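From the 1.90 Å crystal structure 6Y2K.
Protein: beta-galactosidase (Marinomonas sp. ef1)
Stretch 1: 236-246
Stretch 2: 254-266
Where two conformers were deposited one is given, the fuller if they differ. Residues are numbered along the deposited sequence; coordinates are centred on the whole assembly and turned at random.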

# COMPACT_ATOMS: atom_id res chain seq x y z
N GLY A 236 -4.69 40.13 -50.80
CA GLY A 236 -3.36 39.53 -50.75
C GLY A 236 -2.83 39.18 -49.37
O GLY A 236 -1.85 38.45 -49.27
N ARG A 237 -3.46 39.70 -48.31
CA ARG A 237 -3.02 39.42 -46.93
C ARG A 237 -3.64 38.11 -46.42
O ARG A 237 -4.82 37.85 -46.67
N ASP A 238 -2.85 37.30 -45.72
CA ASP A 238 -3.35 36.06 -45.11
C ASP A 238 -4.25 36.39 -43.93
O ASP A 238 -3.83 37.09 -43.01
N LEU A 239 -5.49 35.91 -43.97
CA LEU A 239 -6.42 36.09 -42.85
C LEU A 239 -6.37 34.83 -42.00
O LEU A 239 -6.48 33.71 -42.51
N VAL A 240 -6.20 35.03 -40.70
CA VAL A 240 -5.93 33.95 -39.75
C VAL A 240 -6.70 34.22 -38.46
O VAL A 240 -7.01 35.37 -38.14
N HIS A 241 -7.03 33.15 -37.74
CA HIS A 241 -7.47 33.25 -36.36
C HIS A 241 -6.63 32.33 -35.48
O HIS A 241 -6.07 31.33 -35.96
N ASN A 242 -6.50 32.70 -34.20
CA ASN A 242 -5.70 31.94 -33.24
C ASN A 242 -6.60 31.06 -32.33
O ASN A 242 -7.26 31.56 -31.43
N TYR A 243 -6.60 29.77 -32.63
CA TYR A 243 -7.38 28.76 -31.91
C TYR A 243 -6.60 28.24 -30.70
O TYR A 243 -5.43 28.60 -30.50
N MET A 244 -7.24 27.40 -29.90
CA MET A 244 -6.68 26.99 -28.61
C MET A 244 -6.58 25.48 -28.47
O MET A 244 -7.22 24.73 -29.21
N GLY A 245 -5.76 25.05 -27.51
CA GLY A 245 -5.71 23.65 -27.10
C GLY A 245 -6.93 23.32 -26.26
O GLY A 245 -7.36 24.12 -25.44
N PHE A 246 -7.52 22.15 -26.49
CA PHE A 246 -8.49 21.55 -25.56
C PHE A 246 -9.73 22.42 -25.47
O PHE A 246 -10.20 22.76 -24.38
N LYS A 254 -15.62 25.09 -39.68
CA LYS A 254 -16.55 26.00 -40.34
C LYS A 254 -16.03 27.43 -40.32
O LYS A 254 -16.05 28.12 -41.34
N VAL A 255 -15.52 27.88 -39.17
CA VAL A 255 -14.84 29.18 -39.08
C VAL A 255 -13.65 29.21 -40.05
O VAL A 255 -13.45 30.20 -40.75
N GLY A 256 -12.91 28.11 -40.12
CA GLY A 256 -11.76 27.97 -41.01
C GLY A 256 -12.04 28.11 -42.50
O GLY A 256 -11.13 28.51 -43.24
N GLN A 257 -13.26 27.79 -42.94
CA GLN A 257 -13.68 27.96 -44.35
C GLN A 257 -13.52 29.41 -44.82
O GLN A 257 -13.30 29.66 -46.01
N ASP A 258 -13.67 30.36 -43.90
CA ASP A 258 -13.59 31.79 -44.22
C ASP A 258 -12.20 32.41 -44.07
O ASP A 258 -12.04 33.60 -44.27
N LEU A 259 -11.20 31.60 -43.73
CA LEU A 259 -9.86 32.09 -43.46
C LEU A 259 -8.83 31.36 -44.33
O LEU A 259 -9.14 30.33 -44.94
N ASP A 260 -7.63 31.92 -44.38
CA ASP A 260 -6.54 31.35 -45.18
C ASP A 260 -5.64 30.41 -44.40
O ASP A 260 -5.04 29.50 -44.98
N VAL A 261 -5.52 30.64 -43.09
CA VAL A 261 -4.58 29.91 -42.24
C VAL A 261 -5.26 29.60 -40.91
O VAL A 261 -6.02 30.43 -40.40
N ALA A 262 -4.99 28.41 -40.37
CA ALA A 262 -5.37 28.08 -39.00
C ALA A 262 -4.13 28.24 -38.15
O ALA A 262 -3.10 27.63 -38.44
N SER A 263 -4.21 29.08 -37.13
CA SER A 263 -3.13 29.19 -36.16
C SER A 263 -3.65 28.77 -34.80
O SER A 263 -4.86 28.76 -34.58
N TRP A 264 -2.74 28.40 -33.91
CA TRP A 264 -3.15 28.04 -32.56
C TRP A 264 -2.11 28.35 -31.50
O TRP A 264 -0.96 28.68 -31.81
N ASP A 265 -2.56 28.27 -30.25
CA ASP A 265 -1.83 28.77 -29.11
C ASP A 265 -1.49 27.60 -28.19
O ASP A 265 -2.37 27.05 -27.54
N SER A 266 -0.20 27.24 -28.16
CA SER A 266 0.30 26.03 -27.52
C SER A 266 1.05 26.34 -26.24
O SER A 266 2.12 26.97 -26.25

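Two parallel strands lie side by side here, and the side chain that does most to join them is Tyr243. In the m rotamer its ring runs back along the sheet on the face it shares with Trp264. Ala262 CB meets the ring edge 3.8 Å from Tyr243 CE2, a small methyl that leaves room for the broad aromatic. The phenol end reaches the helix and the turn that follows it, Tyr243 OH lying 3.6 Å from Val255 CG1 and 3.5 Å from Leu259 CD1. A hydroxyl amid such apolar neighbours needs a polar partner, and a water supplies it: 2.8 Å from Tyr243 OH, it donates to Val261 O at 2.9 Å.

Ser263, rotamer p, lies on the other face, with Val240 and Asn242. Its short side chain folds back to the neighbouring strand, so that Ser263 OG donates to His241 O at 2.7 Å, supplementing the bond from Ser263 N to the same oxygen (3.1 Å). Asn242, also p, sends ND2 to Asp265 OD2 in a weak hydrogen bond of 3.1 Å.

Leu239 (m, t) packs CB 3.8 Å from CD2 of Leu259 (m, t), whose branched end also reaches His241. Beside them Asp260, in m, points toward the first strand; its carboxylate OD2 accepts from Leu239 N at 2.9 Å, almost linearly, while Asp260 N donates to Leu239 O at 2.8 Å.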

# COMPACT_ATOMS: atom_id res chain seq x y z
CB ARG A 237 -3.40 40.58 -45.99
CG ARG A 237 -2.42 41.74 -45.99
CD ARG A 237 -2.30 42.44 -47.34
NE ARG A 237 -1.34 43.54 -47.27
CZ ARG A 237 -1.05 44.37 -48.27
NH1 ARG A 237 -0.16 45.34 -48.09
NH2 ARG A 237 -1.67 44.26 -49.45
CB ASP A 238 -2.20 35.18 -44.60
CG ASP A 238 -1.39 34.56 -45.72
OD1 ASP A 238 -1.97 34.18 -46.76
OD2 ASP A 238 -0.18 34.39 -45.53
CB LEU A 239 -7.83 36.36 -43.37
CG LEU A 239 -7.93 37.50 -44.41
CD1 LEU A 239 -9.38 37.74 -44.79
CD2 LEU A 239 -7.31 38.78 -43.88
CB VAL A 240 -4.40 33.82 -39.49
CG1 VAL A 240 -3.81 35.07 -38.86
CG2 VAL A 240 -4.07 32.60 -38.64
CB HIS A 241 -8.96 32.94 -36.21
CG HIS A 241 -9.45 33.22 -34.82
ND1 HIS A 241 -9.63 34.50 -34.35
CD2 HIS A 241 -9.68 32.39 -33.77
CE1 HIS A 241 -9.99 34.45 -33.08
NE2 HIS A 241 -10.02 33.18 -32.70
CB ASN A 242 -4.73 32.84 -32.44
CG ASN A 242 -5.42 33.95 -31.66
OD1 ASN A 242 -6.47 34.46 -32.04
ND2 ASN A 242 -4.80 34.34 -30.55
CB TYR A 243 -7.74 27.60 -32.84
CG TYR A 243 -8.40 28.03 -34.13
CD1 TYR A 243 -9.57 28.77 -34.12
CD2 TYR A 243 -7.86 27.66 -35.37
CE1 TYR A 243 -10.19 29.17 -35.30
CE2 TYR A 243 -8.47 28.05 -36.56
CZ TYR A 243 -9.63 28.80 -36.53
OH TYR A 243 -10.25 29.19 -37.71
CB MET A 244 -7.54 27.54 -27.47
CG MET A 244 -7.57 29.06 -27.43
SD MET A 244 -8.78 29.70 -26.26
CE MET A 244 -10.31 29.38 -27.12
CB PHE A 246 -7.82 21.29 -24.18
CG PHE A 246 -6.52 20.56 -24.30
CD1 PHE A 246 -6.51 19.17 -24.41
CD2 PHE A 246 -5.32 21.25 -24.39
CE1 PHE A 246 -5.31 18.49 -24.56
CE2 PHE A 246 -4.13 20.57 -24.56
CZ PHE A 246 -4.12 19.18 -24.63
CB LYS A 254 -17.96 25.90 -39.72
CG LYS A 254 -19.04 26.55 -40.57
CD LYS A 254 -20.42 26.29 -39.99
CE LYS A 254 -21.50 26.90 -40.88
NZ LYS A 254 -22.88 26.71 -40.34
CB VAL A 255 -14.38 29.50 -37.64
CG1 VAL A 255 -13.46 30.73 -37.58
CG2 VAL A 255 -15.59 29.71 -36.74
CB GLN A 257 -15.15 27.55 -44.56
CG GLN A 257 -15.48 26.08 -44.41
CD GLN A 257 -16.98 25.82 -44.49
OE1 GLN A 257 -17.44 24.71 -44.25
NE2 GLN A 257 -17.74 26.86 -44.82
CB ASP A 258 -14.63 32.56 -43.37
CG ASP A 258 -16.07 32.15 -43.69
OD1 ASP A 258 -16.38 31.93 -44.88
OD2 ASP A 258 -16.89 32.05 -42.76
CB LEU A 259 -9.53 31.91 -41.97
CG LEU A 259 -10.38 32.75 -41.00
CD1 LEU A 259 -10.26 32.19 -39.59
CD2 LEU A 259 -9.99 34.22 -41.02
CB ASP A 260 -5.69 32.48 -45.76
CG ASP A 260 -6.50 33.41 -46.64
OD1 ASP A 260 -7.23 32.91 -47.53
OD2 ASP A 260 -6.43 34.63 -46.42
CB VAL A 261 -3.32 30.77 -41.93
CG1 VAL A 261 -2.35 30.00 -41.04
CG2 VAL A 261 -2.63 31.24 -43.21
CB ALA A 262 -5.87 26.65 -38.92
CB SER A 263 -2.56 30.61 -36.09
OG SER A 263 -3.45 31.51 -35.47
CB TRP A 264 -3.66 26.60 -32.50
CG TRP A 264 -2.61 25.56 -32.36
CD1 TRP A 264 -1.74 25.14 -33.33
CD2 TRP A 264 -2.33 24.77 -31.20
NE1 TRP A 264 -0.93 24.15 -32.83
CE2 TRP A 264 -1.27 23.90 -31.53
CE3 TRP A 264 -2.89 24.71 -29.91
CZ2 TRP A 264 -0.74 22.99 -30.61
CZ3 TRP A 264 -2.36 23.81 -28.99
CH2 TRP A 264 -1.30 22.96 -29.35
CB ASP A 265 -2.67 29.83 -28.40
CG ASP A 265 -3.01 31.03 -29.31
OD1 ASP A 265 -2.33 31.21 -30.33
OD2 ASP A 265 -3.93 31.81 -28.99
CB SER A 266 1.23 25.26 -28.46
OG SER A 266 1.68 24.06 -27.82
O HOH W 1 -8.50 28.98 -39.86
O HOH W 2 -4.46 27.09 -25.85